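Probable porin (Pseudomonas aeruginosa, PDB 4FSP) probably forms a beta-barrel pore in the outer membrane that lets small solutes pass, as other porins of the OprD family do. Local coordinates at residues Leu140-Ser152 with Gly157-Ser169. Sequence-based numbering, arbitrary orientation.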
ATOM      1  N   LEU A 140      13.117  -1.431  -1.587  1.00 59.31           N
ATOM      2  CA  LEU A 140      14.017  -0.446  -0.996  1.00 52.24           C
ATOM      3  C   LEU A 140      13.261   0.863  -0.834  1.00 47.94           C
ATOM      4  O   LEU A 140      13.274   1.465   0.238  1.00 55.06           O
ATOM      5  CB  LEU A 140      15.265  -0.223  -1.856  1.00 49.61           C
ATOM      6  CG  LEU A 140      16.614  -0.523  -1.191  1.00 49.26           C
ATOM      7  CD1 LEU A 140      17.698   0.308  -1.830  1.00 51.94           C
ATOM      8  CD2 LEU A 140      16.585  -0.288   0.310  1.00 50.34           C
ATOM      9  N   PHE A 141      12.580   1.284  -1.898  1.00 41.13           N
ATOM     10  CA  PHE A 141      11.839   2.545  -1.900  1.00 40.95           C
ATOM     11  C   PHE A 141      10.503   2.388  -2.609  1.00 43.08           C
ATOM     12  O   PHE A 141      10.428   1.712  -3.634  1.00 47.32           O
ATOM     13  CB  PHE A 141      12.633   3.623  -2.655  1.00 45.13           C
ATOM     14  CG  PHE A 141      14.011   3.874  -2.109  1.00 49.39           C
ATOM     15  CD1 PHE A 141      14.184   4.260  -0.791  1.00 50.77           C
ATOM     16  CD2 PHE A 141      15.127   3.769  -2.925  1.00 49.36           C
ATOM     17  CE1 PHE A 141      15.443   4.500  -0.284  1.00 43.54           C
ATOM     18  CE2 PHE A 141      16.392   4.017  -2.426  1.00 47.91           C
ATOM     19  CZ  PHE A 141      16.549   4.384  -1.102  1.00 46.43           C
ATOM     20  N   PRO A 142       9.450   3.049  -2.102  1.00 49.76           N
ATOM     21  CA  PRO A 142       8.162   3.022  -2.810  1.00 50.49           C
ATOM     22  C   PRO A 142       8.223   3.904  -4.051  1.00 42.88           C
ATOM     23  O   PRO A 142       8.982   4.871  -4.040  1.00 42.86           O
ATOM     24  CB  PRO A 142       7.191   3.628  -1.795  1.00 49.29           C
ATOM     25  CG  PRO A 142       8.034   4.519  -0.954  1.00 46.59           C
ATOM     26  CD  PRO A 142       9.400   3.871  -0.878  1.00 45.95           C
ATOM     27  N   GLN A 143       7.466   3.577  -5.098  1.00 37.49           N
ATOM     28  CA  GLN A 143       7.454   4.402  -6.306  1.00 40.28           C
ATOM     29  C   GLN A 143       6.934   5.810  -6.014  1.00 41.84           C
ATOM     30  O   GLN A 143       6.042   5.995  -5.171  1.00 28.74           O
ATOM     31  CB  GLN A 143       6.588   3.769  -7.398  1.00 43.59           C
ATOM     32  CG  GLN A 143       7.230   2.598  -8.106  1.00 62.59           C
ATOM     33  CD  GLN A 143       8.645   2.892  -8.568  1.00 79.53           C
ATOM     34  OE1 GLN A 143       9.617   2.539  -7.892  1.00 87.31           O
ATOM     35  NE2 GLN A 143       8.771   3.537  -9.725  1.00 79.21           N
ATOM     36  N   VAL A 144       7.491   6.801  -6.708  1.00 36.84           N
ATOM     37  CA  VAL A 144       6.951   8.157  -6.640  1.00 37.27           C
ATOM     38  C   VAL A 144       6.208   8.496  -7.919  1.00 35.07           C
ATOM     39  O   VAL A 144       6.743   8.315  -9.012  1.00 33.68           O
ATOM     40  CB  VAL A 144       8.042   9.202  -6.395  1.00 34.32           C
ATOM     41  CG1 VAL A 144       7.417  10.592  -6.284  1.00 31.31           C
ATOM     42  CG2 VAL A 144       8.786   8.866  -5.122  1.00 28.14           C
ATOM     43  N   PHE A 145       4.969   8.965  -7.774  1.00 37.98           N
ATOM     44  CA  PHE A 145       4.132   9.347  -8.910  1.00 35.70           C
ATOM     45  C   PHE A 145       4.161  10.864  -9.060  1.00 30.59           C
ATOM     46  O   PHE A 145       4.259  11.590  -8.071  1.00 32.55           O
ATOM     47  CB  PHE A 145       2.680   8.870  -8.696  1.00 37.25           C
ATOM     48  CG  PHE A 145       2.516   7.356  -8.709  1.00 35.38           C
ATOM     49  CD1 PHE A 145       2.878   6.587  -7.606  1.00 33.40           C
ATOM     50  CD2 PHE A 145       1.997   6.708  -9.821  1.00 35.16           C
ATOM     51  CE1 PHE A 145       2.740   5.199  -7.619  1.00 35.07           C
ATOM     52  CE2 PHE A 145       1.847   5.315  -9.844  1.00 40.96           C
ATOM     53  CZ  PHE A 145       2.228   4.562  -8.745  1.00 37.69           C
ATOM     54  N   GLN A 146       4.073  11.354 -10.288  1.00 31.42           N
ATOM     55  CA  GLN A 146       3.981  12.797 -10.497  1.00 35.81           C
ATOM     56  C   GLN A 146       2.535  13.158 -10.766  1.00 32.95           C
ATOM     57  O   GLN A 146       1.830  12.437 -11.472  1.00 32.13           O
ATOM     58  CB  GLN A 146       4.847  13.268 -11.673  1.00 34.67           C
ATOM     59  CG  GLN A 146       6.357  12.994 -11.527  1.00 43.69           C
ATOM     60  CD  GLN A 146       6.991  13.712 -10.344  1.00 42.70           C
ATOM     61  OE1 GLN A 146       6.633  14.849 -10.028  1.00 50.36           O
ATOM     62  NE2 GLN A 146       7.949  13.052  -9.690  1.00 36.66           N
ATOM     63  N   GLY A 147       2.096  14.269 -10.191  1.00 25.03           N
ATOM     64  CA  GLY A 147       0.790  14.811 -10.494  1.00 24.78           C
ATOM     65  C   GLY A 147       0.364  15.833  -9.459  1.00 29.57           C
ATOM     66  O   GLY A 147       1.195  16.562  -8.910  1.00 27.51           O
ATOM     67  N   ALA A 148      -0.938  15.897  -9.211  1.00 26.98           N
ATOM     68  CA  ALA A 148      -1.501  16.851  -8.270  1.00 27.07           C
ATOM     69  C   ALA A 148      -2.577  16.140  -7.489  1.00 23.04           C
ATOM     70  O   ALA A 148      -3.375  15.394  -8.057  1.00 22.90           O
ATOM     71  CB  ALA A 148      -2.102  18.034  -9.003  1.00 17.55           C
ATOM     72  N   LEU A 149      -2.602  16.363  -6.185  1.00 24.19           N
ATOM     73  CA  LEU A 149      -3.597  15.711  -5.340  1.00 27.32           C
ATOM     74  C   LEU A 149      -4.182  16.714  -4.360  1.00 28.13           C
ATOM     75  O   LEU A 149      -3.445  17.375  -3.619  1.00 30.23           O
ATOM     76  CB  LEU A 149      -2.956  14.551  -4.584  1.00 29.46           C
ATOM     77  CG  LEU A 149      -3.848  13.817  -3.591  1.00 40.16           C
ATOM     78  CD1 LEU A 149      -5.044  13.186  -4.300  1.00 37.40           C
ATOM     79  CD2 LEU A 149      -3.041  12.771  -2.822  1.00 47.43           C
ATOM     80  N   LEU A 150      -5.507  16.826  -4.365  1.00 25.66           N
ATOM     81  CA  LEU A 150      -6.191  17.750  -3.483  1.00 22.67           C
ATOM     82  C   LEU A 150      -6.957  16.960  -2.443  1.00 25.39           C
ATOM     83  O   LEU A 150      -7.717  16.046  -2.780  1.00 28.99           O
ATOM     84  CB  LEU A 150      -7.158  18.630  -4.282  1.00 26.59           C
ATOM     85  CG  LEU A 150      -8.093  19.548  -3.481  1.00 31.86           C
ATOM     86  CD1 LEU A 150      -7.304  20.681  -2.821  1.00 27.25           C
ATOM     87  CD2 LEU A 150      -9.166  20.132  -4.386  1.00 28.38           C
ATOM     88  N   THR A 151      -6.753  17.304  -1.177  1.00 23.36           N
ATOM     89  CA  THR A 151      -7.515  16.697  -0.102  1.00 23.53           C
ATOM     90  C   THR A 151      -8.249  17.829   0.603  1.00 30.19           C
ATOM     91  O   THR A 151      -7.786  18.969   0.619  1.00 27.72           O
ATOM     92  CB  THR A 151      -6.622  15.925   0.888  1.00 29.95           C
ATOM     93  OG1 THR A 151      -5.692  16.828   1.492  1.00 36.20           O
ATOM     94  CG2 THR A 151      -5.848  14.816   0.169  1.00 21.99           C
ATOM     95  N   SER A 152      -9.406  17.527   1.168  1.00 24.41           N
ATOM     96  CA  SER A 152     -10.236  18.582   1.727  1.00 24.23           C
ATOM     97  C   SER A 152     -11.135  18.027   2.816  1.00 29.60           C
ATOM     98  O   SER A 152     -11.846  17.024   2.607  1.00 34.15           O
ATOM     99  CB  SER A 152     -11.074  19.230   0.613  1.00 28.13           C
ATOM    100  OG  SER A 152     -11.763  20.376   1.095  1.00 36.01           O
ATOM    101  N   GLY A 157     -16.106  15.395   9.777  1.00 36.09           N
ATOM    102  CA  GLY A 157     -16.307  13.965   9.583  1.00 36.36           C
ATOM    103  C   GLY A 157     -16.189  13.483   8.144  1.00 36.39           C
ATOM    104  O   GLY A 157     -16.317  12.288   7.872  1.00 39.96           O
ATOM    105  N   LEU A 158     -15.944  14.411   7.222  1.00 29.83           N
ATOM    106  CA  LEU A 158     -15.899  14.109   5.792  1.00 29.76           C
ATOM    107  C   LEU A 158     -14.549  14.507   5.196  1.00 36.94           C
ATOM    108  O   LEU A 158     -14.123  15.662   5.318  1.00 36.88           O
ATOM    109  CB  LEU A 158     -17.007  14.880   5.062  1.00 25.56           C
ATOM    110  CG  LEU A 158     -17.106  14.685   3.545  1.00 32.97           C
ATOM    111  CD1 LEU A 158     -17.441  13.239   3.259  1.00 34.02           C
ATOM    112  CD2 LEU A 158     -18.147  15.620   2.914  1.00 30.73           C
ATOM    113  N   SER A 159     -13.873  13.557   4.559  1.00 29.48           N
ATOM    114  CA  SER A 159     -12.692  13.887   3.773  1.00 27.34           C
ATOM    115  C   SER A 159     -13.024  13.670   2.319  1.00 30.49           C
ATOM    116  O   SER A 159     -13.701  12.704   1.965  1.00 31.19           O
ATOM    117  CB  SER A 159     -11.480  13.024   4.143  1.00 23.15           C
ATOM    118  OG  SER A 159     -11.349  12.955   5.548  1.00 43.95           O
ATOM    119  N   LEU A 160     -12.543  14.586   1.490  1.00 25.50           N
ATOM    120  CA  LEU A 160     -12.688  14.505   0.053  1.00 28.56           C
ATOM    121  C   LEU A 160     -11.305  14.556  -0.556  1.00 30.79           C
ATOM    122  O   LEU A 160     -10.417  15.265  -0.063  1.00 28.10           O
ATOM    123  CB  LEU A 160     -13.480  15.705  -0.453  1.00 32.12           C
ATOM    124  CG  LEU A 160     -14.936  15.472  -0.819  1.00 54.60           C
ATOM    125  CD1 LEU A 160     -15.765  16.694  -0.432  1.00 54.33           C
ATOM    126  CD2 LEU A 160     -15.003  15.222  -2.315  1.00 67.45           C
ATOM    127  N   ASN A 161     -11.110  13.808  -1.629  1.00 29.24           N
ATOM    128  CA  ASN A 161      -9.893  13.962  -2.386  1.00 23.54           C
ATOM    129  C   ASN A 161     -10.180  13.889  -3.866  1.00 29.15           C
ATOM    130  O   ASN A 161     -11.187  13.317  -4.295  1.00 28.04           O
ATOM    131  CB  ASN A 161      -8.888  12.899  -2.004  1.00 25.23           C
ATOM    132  CG  ASN A 161      -9.395  11.528  -2.304  1.00 31.30           C
ATOM    133  OD1 ASN A 161     -10.258  11.004  -1.585  1.00 27.83           O
ATOM    134  ND2 ASN A 161      -8.901  10.942  -3.394  1.00 26.85           N
ATOM    135  N   LEU A 162      -9.269  14.476  -4.632  1.00 26.10           N
ATOM    136  CA  LEU A 162      -9.357  14.556  -6.075  1.00 24.53           C
ATOM    137  C   LEU A 162      -7.914  14.621  -6.566  1.00 29.06           C
ATOM    138  O   LEU A 162      -7.089  15.329  -5.972  1.00 30.45           O
ATOM    139  CB  LEU A 162     -10.067  15.849  -6.440  1.00 24.52           C
ATOM    140  CG  LEU A 162     -10.337  16.078  -7.920  1.00 43.84           C
ATOM    141  CD1 LEU A 162     -11.352  15.053  -8.397  1.00 44.91           C
ATOM    142  CD2 LEU A 162     -10.832  17.507  -8.155  1.00 41.31           C
ATOM    143  N   GLY A 163      -7.587  13.889  -7.625  1.00 27.04           N
ATOM    144  CA  GLY A 163      -6.207  13.876  -8.082  1.00 29.65           C
ATOM    145  C   GLY A 163      -6.011  13.476  -9.531  1.00 28.98           C
ATOM    146  O   GLY A 163      -6.902  12.886 -10.159  1.00 25.32           O
ATOM    147  N   ARG A 164      -4.838  13.800 -10.066  1.00 24.95           N
ATOM    148  CA  ARG A 164      -4.458  13.350 -11.397  1.00 24.75           C
ATOM    149  C   ARG A 164      -2.963  13.091 -11.443  1.00 31.75           C
ATOM    150  O   ARG A 164      -2.166  13.957 -11.071  1.00 34.06           O
ATOM    151  CB  ARG A 164      -4.876  14.360 -12.470  1.00 25.88           C
ATOM    152  CG  ARG A 164      -4.322  14.041 -13.868  1.00 36.77           C
ATOM    153  CD  ARG A 164      -4.875  14.980 -14.939  1.00 46.25           C
ATOM    154  NE  ARG A 164      -5.947  14.343 -15.702  1.00 60.53           N
ATOM    155  CZ  ARG A 164      -6.217  14.590 -16.981  1.00 62.37           C
ATOM    156  NH1 ARG A 164      -5.502  15.477 -17.658  1.00 63.05           N
ATOM    157  NH2 ARG A 164      -7.208  13.947 -17.581  1.00 58.45           N
ATOM    158  N   LEU A 165      -2.593  11.888 -11.880  1.00 31.78           N
ATOM    159  CA  LEU A 165      -1.194  11.488 -11.952  1.00 33.57           C
ATOM    160  C   LEU A 165      -0.800  11.336 -13.413  1.00 37.15           C
ATOM    161  O   LEU A 165      -1.636  10.998 -14.253  1.00 41.61           O
ATOM    162  CB  LEU A 165      -0.987  10.167 -11.235  1.00 27.38           C
ATOM    163  CG  LEU A 165      -1.663  10.107  -9.873  1.00 28.80           C
ATOM    164  CD1 LEU A 165      -1.468   8.739  -9.270  1.00 31.06           C
ATOM    165  CD2 LEU A 165      -1.081  11.184  -8.979  1.00 25.09           C
ATOM    166  N   THR A 166       0.467  11.593 -13.721  1.00 36.50           N
ATOM    167  CA  THR A 166       0.917  11.586 -15.114  1.00 44.69           C
ATOM    168  C   THR A 166       2.177  10.771 -15.379  1.00 40.59           C
ATOM    169  O   THR A 166       2.519  10.560 -16.540  1.00 44.94           O
ATOM    170  CB  THR A 166       1.200  12.998 -15.623  1.00 41.92           C
ATOM    171  OG1 THR A 166       2.334  13.520 -14.924  1.00 43.21           O
ATOM    172  CG2 THR A 166      -0.002  13.903 -15.404  1.00 43.04           C
ATOM    173  N   GLU A 167       2.865  10.331 -14.321  1.00 42.83           N
ATOM    174  CA  GLU A 167       4.158   9.632 -14.455  1.00 45.65           C
ATOM    175  C   GLU A 167       4.485   8.771 -13.238  1.00 43.10           C
ATOM    176  O   GLU A 167       4.032   9.059 -12.129  1.00 45.45           O
ATOM    177  CB  GLU A 167       5.312  10.637 -14.645  1.00 47.14           C
ATOM    178  CG  GLU A 167       5.424  11.277 -16.026  1.00 59.05           C
ATOM    179  CD  GLU A 167       6.537  12.308 -16.109  1.00 67.32           C
ATOM    180  OE1 GLU A 167       6.764  13.021 -15.112  1.00 69.09           O
ATOM    181  OE2 GLU A 167       7.188  12.407 -17.171  1.00 76.84           O
ATOM    182  N   VAL A 168       5.286   7.727 -13.456  1.00 46.83           N
ATOM    183  CA  VAL A 168       5.842   6.906 -12.374  1.00 55.10           C
ATOM    184  C   VAL A 168       7.375   6.912 -12.419  1.00 63.31           C
ATOM    185  O   VAL A 168       7.973   7.021 -13.489  1.00 66.15           O
ATOM    186  CB  VAL A 168       5.418   5.423 -12.477  1.00 64.71           C
ATOM    187  CG1 VAL A 168       4.936   4.910 -11.126  1.00 60.70           C
ATOM    188  CG2 VAL A 168       4.379   5.214 -13.571  1.00 66.65           C
ATOM    189  N   SER A 169       8.009   6.762 -11.260  1.00 65.73           N
ATOM    190  CA  SER A 169       9.467   6.717 -11.183  1.00 65.31           C
ATOM    191  C   SER A 169      10.049   5.460 -11.834  1.00 70.39           C
ATOM    192  O   SER A 169       9.502   4.360 -11.700  1.00 74.44           O
ATOM    193  CB  SER A 169       9.931   6.832  -9.726  1.00 64.06           C
ATOM    194  OG  SER A 169       9.168   6.009  -8.855  1.00 58.83           O
TER
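Q146 and F145 of the short strand 145-146 pair with E167 and V168 of strand 158-168, its neighbour in the barrel wall. Q146 buries the most surface. Its N donates to the O of E167 at 2.9 Å, while its own O takes the N of T166 at 2.8 Å. On the same face its side chain crosses that of E167, CG of Q146 lying 3.6 Å from OE1 of E167, with amide and carboxylate planes nearly perpendicular (89°). That is contact through carbon: the amide end leads away, and NE2 reaches D109 in a weak hydrogen bond.

F145 turns to the other face. With CG anti to the carbonyl carbon (chi1 -67°), its ring lies beside V168, whose CG1 sits over one face, 3.7 Å from the centroid, in a CH-pi contact. L165 adds CD1 obliquely, 4.1 Å from CD2 of F145, and P128 and I133 from loops also touch the ring. S169, poorly ordered, closes this end with OG accepting the N of V144.

The chain turns a corner at G147, and from A148 on the regular antiparallel hairpin ladder of 148-152 with 158-168 takes over. A148 and R164 exchange two backbone bonds, as do L150 with L162 and S152 with L160; the L150 N to L162 O bond is 2.7 Å and almost straight (175°). CD1 of L149 lies 4.0 Å from CA of G163, over a residue without a side chain. R164 sends its guanidinium away to salt bridges with E220 and D198.

Backbone amides and carbonyls thus satisfy one another across the seam, as a membrane barrel wall requires. L150, L160 and L162 share one face, and a bound detergent beside L160 is consistent with that face meeting lipid, whereas the far end mixes an apolar cluster round the F145 ring with polar side chains.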